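Local coordinates for protein carbohydrate oxidase (Microdochium nivale, PDB 3RJA) that oxidises the C1 hydroxyl of mono-, oligo- and polysaccharides to the corresponding lactones with its FAD cofactor, reducing molecular oxygen to hydrogen peroxide, at residues Leu218-Lys223 / Thr280-Tyr285. Numbering follows the deposited sequence.
Sequences LNWKNK and TLPAGY. With NAG (2-acetamido-2-deoxy-beta-D-glucopyranose), chain C.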
loop_
_atom_site.group_PDB
_atom_site.type_symbol
_atom_site.label_atom_id
_atom_site.label_comp_id
_atom_site.label_asym_id
_atom_site.label_seq_id
_atom_site.Cartn_x
_atom_site.Cartn_y
_atom_site.Cartn_z
ATOM N N LEU A 218 -5.878 5.002 24.805
ATOM C CA LEU A 218 -6.803 6.126 24.811
ATOM C C LEU A 218 -7.852 6.021 25.904
ATOM O O LEU A 218 -8.281 7.035 26.443
ATOM C CB LEU A 218 -7.479 6.308 23.446
ATOM C CG LEU A 218 -6.483 6.730 22.358
ATOM C CD1 LEU A 218 -7.056 6.497 20.954
ATOM C CD2 LEU A 218 -6.089 8.206 22.587
ATOM N N ASN A 219 -8.241 4.786 26.212
ATOM C CA ASN A 219 -9.372 4.483 27.088
ATOM C C ASN A 219 -10.697 5.191 26.764
ATOM O O ASN A 219 -11.334 5.727 27.662
ATOM C CB ASN A 219 -8.979 4.652 28.559
ATOM C CG ASN A 219 -7.876 3.705 28.957
ATOM O OD1 ASN A 219 -7.976 2.504 28.723
ATOM N ND2 ASN A 219 -6.808 4.231 29.527
ATOM N N TRP A 220 -11.101 5.181 25.484
ATOM C CA TRP A 220 -12.423 5.666 25.084
ATOM C C TRP A 220 -13.461 4.557 25.347
ATOM O O TRP A 220 -13.595 3.619 24.548
ATOM C CB TRP A 220 -12.436 6.097 23.603
ATOM C CG TRP A 220 -11.455 7.180 23.252
ATOM C CD1 TRP A 220 -10.859 8.058 24.113
ATOM C CD2 TRP A 220 -10.945 7.489 21.950
ATOM N NE1 TRP A 220 -10.015 8.903 23.434
ATOM C CE2 TRP A 220 -10.056 8.586 22.099
ATOM C CE3 TRP A 220 -11.169 6.964 20.665
ATOM C CZ2 TRP A 220 -9.385 9.163 21.008
ATOM C CZ3 TRP A 220 -10.507 7.533 19.588
ATOM C CH2 TRP A 220 -9.613 8.620 19.766
ATOM N N LYS A 221 -14.161 4.657 26.475
ATOM C CA LYS A 221 -15.094 3.619 26.922
ATOM C C LYS A 221 -16.496 3.826 26.386
ATOM O O LYS A 221 -17.337 2.948 26.534
ATOM C CB LYS A 221 -15.158 3.558 28.465
ATOM C CG LYS A 221 -13.808 3.353 29.188
ATOM C CD LYS A 221 -13.034 2.188 28.579
ATOM C CE LYS A 221 -11.866 1.775 29.448
ATOM N NZ LYS A 221 -10.959 0.898 28.657
ATOM N N ASN A 222 -16.763 4.975 25.767
ATOM C CA ASN A 222 -18.089 5.218 25.207
ATOM C C ASN A 222 -18.090 6.165 24.018
ATOM O O ASN A 222 -17.069 6.789 23.709
ATOM C CB ASN A 222 -19.058 5.716 26.289
ATOM C CG ASN A 222 -18.594 7.012 26.948
ATOM O OD1 ASN A 222 -18.144 7.952 26.275
ATOM N ND2 ASN A 222 -18.716 7.072 28.276
ATOM N N LYS A 223 -19.241 6.257 23.360
ATOM C CA LYS A 223 -19.403 7.079 22.172
ATOM C C LYS A 223 -18.909 8.502 22.377
ATOM O O LYS A 223 -18.190 9.042 21.515
ATOM C CB LYS A 223 -20.869 7.086 21.703
ATOM C CG LYS A 223 -21.311 5.783 21.016
ATOM C CD LYS A 223 -22.825 5.806 20.854
ATOM C CE LYS A 223 -23.411 4.486 20.453
ATOM N NZ LYS A 223 -24.612 4.711 19.617
ATOM N N THR A 280 -5.721 17.898 24.988
ATOM C CA THR A 280 -7.119 17.973 24.491
ATOM C C THR A 280 -7.820 16.618 24.427
ATOM O O THR A 280 -9.004 16.533 24.144
ATOM C CB THR A 280 -7.184 18.668 23.131
ATOM O OG1 THR A 280 -6.194 18.094 22.259
ATOM C CG2 THR A 280 -6.880 20.137 23.306
ATOM N N LEU A 281 -7.077 15.551 24.688
ATOM C CA LEU A 281 -7.646 14.218 24.753
ATOM C C LEU A 281 -8.589 14.080 25.949
ATOM O O LEU A 281 -8.346 14.685 26.988
ATOM C CB LEU A 281 -6.521 13.168 24.840
ATOM C CG LEU A 281 -5.794 12.806 23.521
ATOM C CD1 LEU A 281 -4.755 11.764 23.767
ATOM C CD2 LEU A 281 -6.768 12.286 22.432
ATOM N N PRO A 282 -9.664 13.265 25.806
ATOM C CA PRO A 282 -10.541 12.959 26.940
ATOM C C PRO A 282 -9.673 12.369 28.028
ATOM O O PRO A 282 -8.702 11.652 27.727
ATOM C CB PRO A 282 -11.482 11.866 26.394
ATOM C CG PRO A 282 -11.466 12.064 24.887
ATOM C CD PRO A 282 -10.106 12.620 24.553
ATOM N N ALA A 283 -10.027 12.660 29.277
ATOM C CA ALA A 283 -9.239 12.249 30.424
ATOM C C ALA A 283 -9.281 10.736 30.580
ATOM O O ALA A 283 -10.259 10.084 30.191
ATOM C CB ALA A 283 -9.751 12.945 31.698
ATOM N N GLY A 284 -8.227 10.186 31.158
ATOM C CA GLY A 284 -8.144 8.746 31.341
ATOM C C GLY A 284 -7.147 8.067 30.408
ATOM O O GLY A 284 -6.836 6.894 30.596
ATOM N N TYR A 285 -6.619 8.788 29.419
ATOM C CA TYR A 285 -5.596 8.186 28.542
ATOM C C TYR A 285 -4.385 7.842 29.382
ATOM O O TYR A 285 -4.184 8.432 30.448
ATOM C CB TYR A 285 -5.211 9.123 27.400
ATOM C CG TYR A 285 -4.560 10.404 27.845
ATOM C CD1 TYR A 285 -3.177 10.474 28.076
ATOM C CD2 TYR A 285 -5.327 11.552 28.041
ATOM C CE1 TYR A 285 -2.563 11.708 28.492
ATOM C CE2 TYR A 285 -4.734 12.783 28.454
ATOM C CZ TYR A 285 -3.371 12.840 28.675
ATOM O OH TYR A 285 -2.843 14.029 29.081
HETATM C C1 NAG C . -18.353 8.243 29.027
HETATM C C2 NAG C . -19.529 8.575 29.934
HETATM C C3 NAG C . -19.289 9.943 30.532
HETATM C C4 NAG C . -17.959 9.930 31.265
HETATM C C5 NAG C . -16.825 9.288 30.452
HETATM C C6 NAG C . -15.674 8.952 31.382
HETATM C C7 NAG C . -21.390 9.614 28.739
HETATM C C8 NAG C . -22.715 9.412 28.062
HETATM N N2 NAG C . -20.807 8.529 29.242
HETATM O O3 NAG C . -20.320 10.286 31.433
HETATM O O4 NAG C . -17.660 11.274 31.568
HETATM O O5 NAG C . -17.216 8.077 29.832
HETATM O O6 NAG C . -16.144 9.108 32.699
HETATM O O7 NAG C . -20.890 10.734 28.810
HETATM O O HOH W 1 -8.284 9.784 25.656
HETATM O O HOH W 2 -11.247 8.551 27.842
#
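L218 CD2 meets L281 CD1 at 4.0 Å, the two side chains crossing at about a right angle, while L218 CD1 lies over one face of the W220 ring, offset toward its rim. That ring turns its edge to L281 CD2, and its NE1 comes within 3.8 Å of P282 CG. One water bridges three of the polar atoms: it accepts from W220 NE1 at 3.0 Å and donates to L218 O and P282 O. Further out, N219 CG stands anti to the carbonyl carbon, beside the backbone N (chi1 -62°), and N219 ND2 donates to G284 O at 2.9 Å, nearly straight at 161°, with the acceptor close to the plane of the amide. An alanine in place of N219 would probably leave G284 O without this donor and the two segments without their one direct hydrogen bond. A second water joins N219 O to A283 O. N222, N-cap of helix 223-239, carries an N-linked N-acetylglucosamine on ND2. The whole is a loop-loop junction at the edge of the eight-stranded antiparallel sheet, where the chain leaving strand 211-217 meets the chain entering its antiparallel neighbour, edge strand 286-293.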